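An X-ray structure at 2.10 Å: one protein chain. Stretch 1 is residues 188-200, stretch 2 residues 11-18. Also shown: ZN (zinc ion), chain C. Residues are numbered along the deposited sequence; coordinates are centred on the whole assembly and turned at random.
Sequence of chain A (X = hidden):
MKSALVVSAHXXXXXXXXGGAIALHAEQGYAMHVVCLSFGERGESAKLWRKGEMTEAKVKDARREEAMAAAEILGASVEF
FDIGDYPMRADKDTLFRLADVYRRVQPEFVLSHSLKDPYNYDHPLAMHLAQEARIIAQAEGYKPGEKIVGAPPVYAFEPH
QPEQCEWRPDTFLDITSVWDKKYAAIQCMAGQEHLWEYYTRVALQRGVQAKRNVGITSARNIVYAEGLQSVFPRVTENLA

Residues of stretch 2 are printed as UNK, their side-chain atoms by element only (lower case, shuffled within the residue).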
# COMPACT_ATOMS: atom_id res chain seq x y z
N CYS A 188 -3.92 -5.53 -38.20
CA CYS A 188 -3.60 -6.93 -38.47
C CYS A 188 -4.34 -7.87 -37.52
O CYS A 188 -4.44 -9.06 -37.79
CB CYS A 188 -2.10 -7.19 -38.36
SG CYS A 188 -1.11 -6.33 -39.57
N MET A 189 -4.84 -7.34 -36.41
CA MET A 189 -5.58 -8.15 -35.45
C MET A 189 -7.00 -8.34 -35.98
O MET A 189 -7.95 -7.68 -35.52
CB MET A 189 -5.60 -7.51 -34.05
CG MET A 189 -4.22 -7.12 -33.52
SD MET A 189 -3.10 -8.51 -33.23
CE MET A 189 -2.15 -8.53 -34.73
N ALA A 190 -7.12 -9.23 -36.95
CA ALA A 190 -8.36 -9.47 -37.69
C ALA A 190 -9.57 -9.73 -36.79
O ALA A 190 -9.51 -10.53 -35.86
CB ALA A 190 -8.16 -10.64 -38.64
N GLY A 191 -10.66 -9.04 -37.11
CA GLY A 191 -11.93 -9.25 -36.43
C GLY A 191 -12.05 -8.63 -35.04
O GLY A 191 -13.03 -8.88 -34.34
N GLN A 192 -11.07 -7.82 -34.65
CA GLN A 192 -11.07 -7.29 -33.28
C GLN A 192 -11.20 -5.77 -33.24
O GLN A 192 -10.60 -5.09 -32.41
CB GLN A 192 -9.80 -7.76 -32.57
CG GLN A 192 -9.67 -9.29 -32.60
CD GLN A 192 -8.47 -9.83 -31.86
OE1 GLN A 192 -8.34 -9.66 -30.64
NE2 GLN A 192 -7.58 -10.52 -32.59
N GLU A 193 -12.05 -5.26 -34.14
CA GLU A 193 -12.30 -3.82 -34.27
C GLU A 193 -12.64 -3.09 -32.96
O GLU A 193 -12.27 -1.93 -32.79
CB GLU A 193 -13.44 -3.60 -35.28
CG GLU A 193 -13.07 -3.85 -36.75
CD GLU A 193 -13.06 -5.33 -37.14
OE1 GLU A 193 -13.22 -6.21 -36.26
OE2 GLU A 193 -12.88 -5.62 -38.34
N HIS A 194 -13.36 -3.75 -32.05
CA HIS A 194 -13.68 -3.12 -30.76
C HIS A 194 -12.41 -2.83 -29.97
O HIS A 194 -12.31 -1.80 -29.32
CB HIS A 194 -14.61 -4.01 -29.93
CG HIS A 194 -16.04 -3.99 -30.39
ND1 HIS A 194 -17.00 -4.82 -29.87
CD2 HIS A 194 -16.64 -3.24 -31.34
CE1 HIS A 194 -18.16 -4.58 -30.48
NE2 HIS A 194 -17.96 -3.63 -31.37
N LEU A 195 -11.45 -3.75 -30.05
CA LEU A 195 -10.16 -3.53 -29.41
C LEU A 195 -9.33 -2.49 -30.16
O LEU A 195 -8.56 -1.76 -29.53
CB LEU A 195 -9.39 -4.84 -29.27
CG LEU A 195 -9.95 -5.80 -28.23
CD1 LEU A 195 -9.00 -6.99 -28.05
CD2 LEU A 195 -10.20 -5.09 -26.89
N TRP A 196 -9.48 -2.40 -31.49
CA TRP A 196 -8.81 -1.34 -32.25
C TRP A 196 -9.21 -0.01 -31.66
O TRP A 196 -8.38 0.87 -31.42
CB TRP A 196 -9.19 -1.34 -33.73
CG TRP A 196 -8.95 -2.60 -34.50
CD1 TRP A 196 -8.44 -3.78 -34.03
CD2 TRP A 196 -9.21 -2.80 -35.89
NE1 TRP A 196 -8.37 -4.70 -35.05
CE2 TRP A 196 -8.84 -4.13 -36.20
CE3 TRP A 196 -9.72 -1.99 -36.91
CZ2 TRP A 196 -8.96 -4.66 -37.49
CZ3 TRP A 196 -9.85 -2.52 -38.19
CH2 TRP A 196 -9.47 -3.84 -38.47
N GLU A 197 -10.52 0.14 -31.45
CA GLU A 197 -11.09 1.38 -30.93
C GLU A 197 -10.70 1.62 -29.48
O GLU A 197 -10.40 2.75 -29.10
CB GLU A 197 -12.62 1.34 -31.05
CG GLU A 197 -13.11 1.43 -32.48
CD GLU A 197 -14.44 0.71 -32.71
OE1 GLU A 197 -15.18 0.48 -31.73
OE2 GLU A 197 -14.72 0.38 -33.87
N TYR A 198 -10.70 0.56 -28.67
CA TYR A 198 -10.33 0.68 -27.27
C TYR A 198 -8.89 1.20 -27.14
O TYR A 198 -8.62 2.12 -26.37
CB TYR A 198 -10.48 -0.66 -26.57
CG TYR A 198 -10.26 -0.64 -25.07
CD1 TYR A 198 -8.99 -0.85 -24.52
CD2 TYR A 198 -11.33 -0.45 -24.20
CE1 TYR A 198 -8.79 -0.85 -23.13
CE2 TYR A 198 -11.14 -0.45 -22.81
CZ TYR A 198 -9.87 -0.65 -22.28
OH TYR A 198 -9.71 -0.66 -20.91
N TYR A 199 -7.96 0.62 -27.90
CA TYR A 199 -6.56 0.98 -27.71
C TYR A 199 -6.21 2.27 -28.43
O TYR A 199 -5.24 2.93 -28.07
CB TYR A 199 -5.65 -0.19 -28.10
CG TYR A 199 -5.69 -1.18 -26.97
CD1 TYR A 199 -4.98 -0.93 -25.80
CD2 TYR A 199 -6.52 -2.29 -27.01
CE1 TYR A 199 -5.05 -1.79 -24.73
CE2 TYR A 199 -6.59 -3.17 -25.93
CZ TYR A 199 -5.86 -2.91 -24.79
OH TYR A 199 -5.92 -3.76 -23.72
N THR A 200 -7.03 2.66 -29.40
CA THR A 200 -6.96 4.03 -29.92
C THR A 200 -7.33 5.03 -28.82
O THR A 200 -6.64 6.03 -28.61
CB THR A 200 -7.89 4.23 -31.14
OG1 THR A 200 -7.47 3.36 -32.20
CG2 THR A 200 -7.84 5.68 -31.63
N UNK A 11 0.36 -13.79 -28.34
CA UNK A 11 0.91 -13.16 -29.54
C UNK A 11 0.37 -11.75 -29.82
O UNK A 11 1.11 -10.92 -30.34
o UNK A 11 -0.67 -14.39 -30.94
c UNK A 11 0.69 -14.07 -30.76
N UNK A 12 -0.87 -11.45 -29.46
CA UNK A 12 -1.44 -10.13 -29.78
C UNK A 12 -1.02 -9.01 -28.82
O UNK A 12 -1.09 -7.83 -29.15
c UNK A 12 -2.97 -10.22 -29.83
N UNK A 13 -0.58 -9.39 -27.63
CA UNK A 13 -0.32 -8.41 -26.59
C UNK A 13 0.69 -7.33 -26.97
O UNK A 13 0.48 -6.16 -26.66
o UNK A 13 -1.97 -8.90 -24.21
c UNK A 13 0.12 -9.11 -25.31
c UNK A 13 -1.06 -9.68 -24.55
o UNK A 13 -1.07 -10.90 -24.29
N UNK A 14 1.77 -7.70 -27.65
CA UNK A 14 2.78 -6.70 -27.96
C UNK A 14 2.22 -5.66 -28.93
O UNK A 14 2.70 -4.53 -28.97
c UNK A 14 3.51 -9.58 -31.54
c UNK A 14 3.86 -8.74 -32.59
c UNK A 14 3.98 -7.82 -29.94
c UNK A 14 4.35 -7.00 -31.00
c UNK A 14 4.08 -7.33 -28.51
c UNK A 14 3.58 -9.12 -30.22
c UNK A 14 4.29 -7.45 -32.32
N UNK A 15 1.20 -6.03 -29.69
CA UNK A 15 0.61 -5.09 -30.64
C UNK A 15 -0.24 -4.05 -29.92
O UNK A 15 -0.04 -2.86 -30.10
c UNK A 15 0.64 -6.77 -32.53
c UNK A 15 -0.91 -4.81 -32.65
c UNK A 15 -0.24 -5.82 -31.73
N UNK A 16 -1.17 -4.49 -29.07
CA UNK A 16 -2.01 -3.54 -28.33
C UNK A 16 -1.20 -2.64 -27.41
O UNK A 16 -1.48 -1.44 -27.30
c UNK A 16 -6.10 -4.26 -31.01
c UNK A 16 -3.88 -5.33 -28.12
c UNK A 16 -3.05 -4.26 -27.46
c UNK A 16 -4.79 -5.16 -29.22
c UNK A 16 -5.36 -6.42 -29.48
c UNK A 16 -6.65 -5.53 -31.25
c UNK A 16 -3.95 -6.65 -27.77
n UNK A 16 -4.84 -7.31 -28.58
c UNK A 16 -6.29 -6.62 -30.50
c UNK A 16 -5.17 -4.06 -30.00
N UNK A 17 -0.21 -3.22 -26.74
CA UNK A 17 0.40 -2.60 -25.56
C UNK A 17 1.79 -2.02 -25.79
O UNK A 17 2.25 -1.21 -24.98
c UNK A 17 -3.30 -5.72 -23.12
n UNK A 17 -4.29 -6.55 -23.40
n UNK A 17 -3.57 -4.48 -22.72
c UNK A 17 0.47 -3.62 -24.41
c UNK A 17 -0.84 -4.33 -24.20
n UNK A 17 -2.04 -6.13 -23.23
c UNK A 17 -0.89 -5.26 -23.00
N UNK A 18 2.46 -2.44 -26.86
CA UNK A 18 3.85 -2.05 -27.08
C UNK A 18 4.15 -1.62 -28.51
O UNK A 18 5.30 -1.31 -28.84
c UNK A 18 4.78 -3.21 -26.69
ZN ZN C . -2.68 -11.58 -23.31
O HOH W 1 -6.35 -10.14 -28.37
O HOH W 2 -4.63 -10.12 -23.85

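Position 11 has two side-chain atoms, a carbon followed by an oxygen. This is Ser11; its CB points sideways, and its OG, the nearest side-chain atom, stays 6.8 Å from Met189 SD, so it adds nothing to the contact. Its hydroxyl is satisfied elsewhere in the structure.

Position 12 carries a single carbon, CB, directed toward stretch 1, where it lies 3.8 Å from Met189 SD. One carbon makes alanine, Ala12. The small methyl lets the thioether pack close to the backbone here, and the carbonyl O of Ala12 accepts the hydrogen bond from the backbone N of residue 15, 3.0 Å away.

Position 13 shows two carbons, the second bearing two oxygens: a short carboxylate, Asp13. Its CB points away from stretch 1. OD1 binds the zinc ion ZN at 2.0 Å, as suits an anionic ligand, and OD2 remains free to pair with a cation of its own helix.

Position 14 has one carbon and then a ring of six carbons, with no heteroatom. That is Phe14, a buried aromatic side chain out of reach of stretch 1.

Position 15 has three carbons, CB carrying two others, and points toward stretch 1. The branching at CB identifies Val15, whose CG2 lies 4.0 Å from Met189 CE. Together with Ala12 it gives the methionine an apolar surface.

Position 16 is the centre of the contact. Beyond CB lie fused five- and six-membered rings holding eight carbons and one nitrogen, an indole, so the residue is Trp16. Its six-membered ring is held between two aliphatic groups: Leu195 CB lies over one face, 3.8 Å from the ring centroid, and Met189 CG over the opposite face, 4.0 Å from it. Trp196 meets the ring's edge, its CD1 3.7 Å from Trp16 CH2. The five-membered ring and the Tyr199 ring are nearly parallel but slid apart, while Trp16 CB sits over the tyrosine face, 3.9 Å from its centroid. The indole nitrogen is also provided for: Trp16 NE1 donates to water 1 at 3.2 Å, and that water donates to Gln192 OE1 at 3.1 Å.

Position 17 has three carbons, a nitrogen, and a carbon bearing two more nitrogens, the guanidinium of Arg17. Its CB points sideways, but the long chain brings NH1 to 2.7 Å from Tyr199 OH, to which it donates a hydrogen bond. Arg17 NE forms a salt bridge with Asp13 OD2 at 2.9 Å, so one planar cation joins the zinc ligand to the tyrosine.

Position 18 has one carbon only, Ala18, buried and beyond the reach of stretch 1.

The contact works by enclosing one large aromatic side chain. The two helices run at 30° with axes 10.5 Å apart at closest approach, and Trp16 helps to fill the space between them. Within stretch 1, Trp196 NE1 donates to Met189 O at 3.0 Å, tying the loop to the helix. Apolar packing dominates, while the Arg17–Tyr199 hydrogen bond adds a directional link.

Stretch 2 (11-18) SADFVWRA
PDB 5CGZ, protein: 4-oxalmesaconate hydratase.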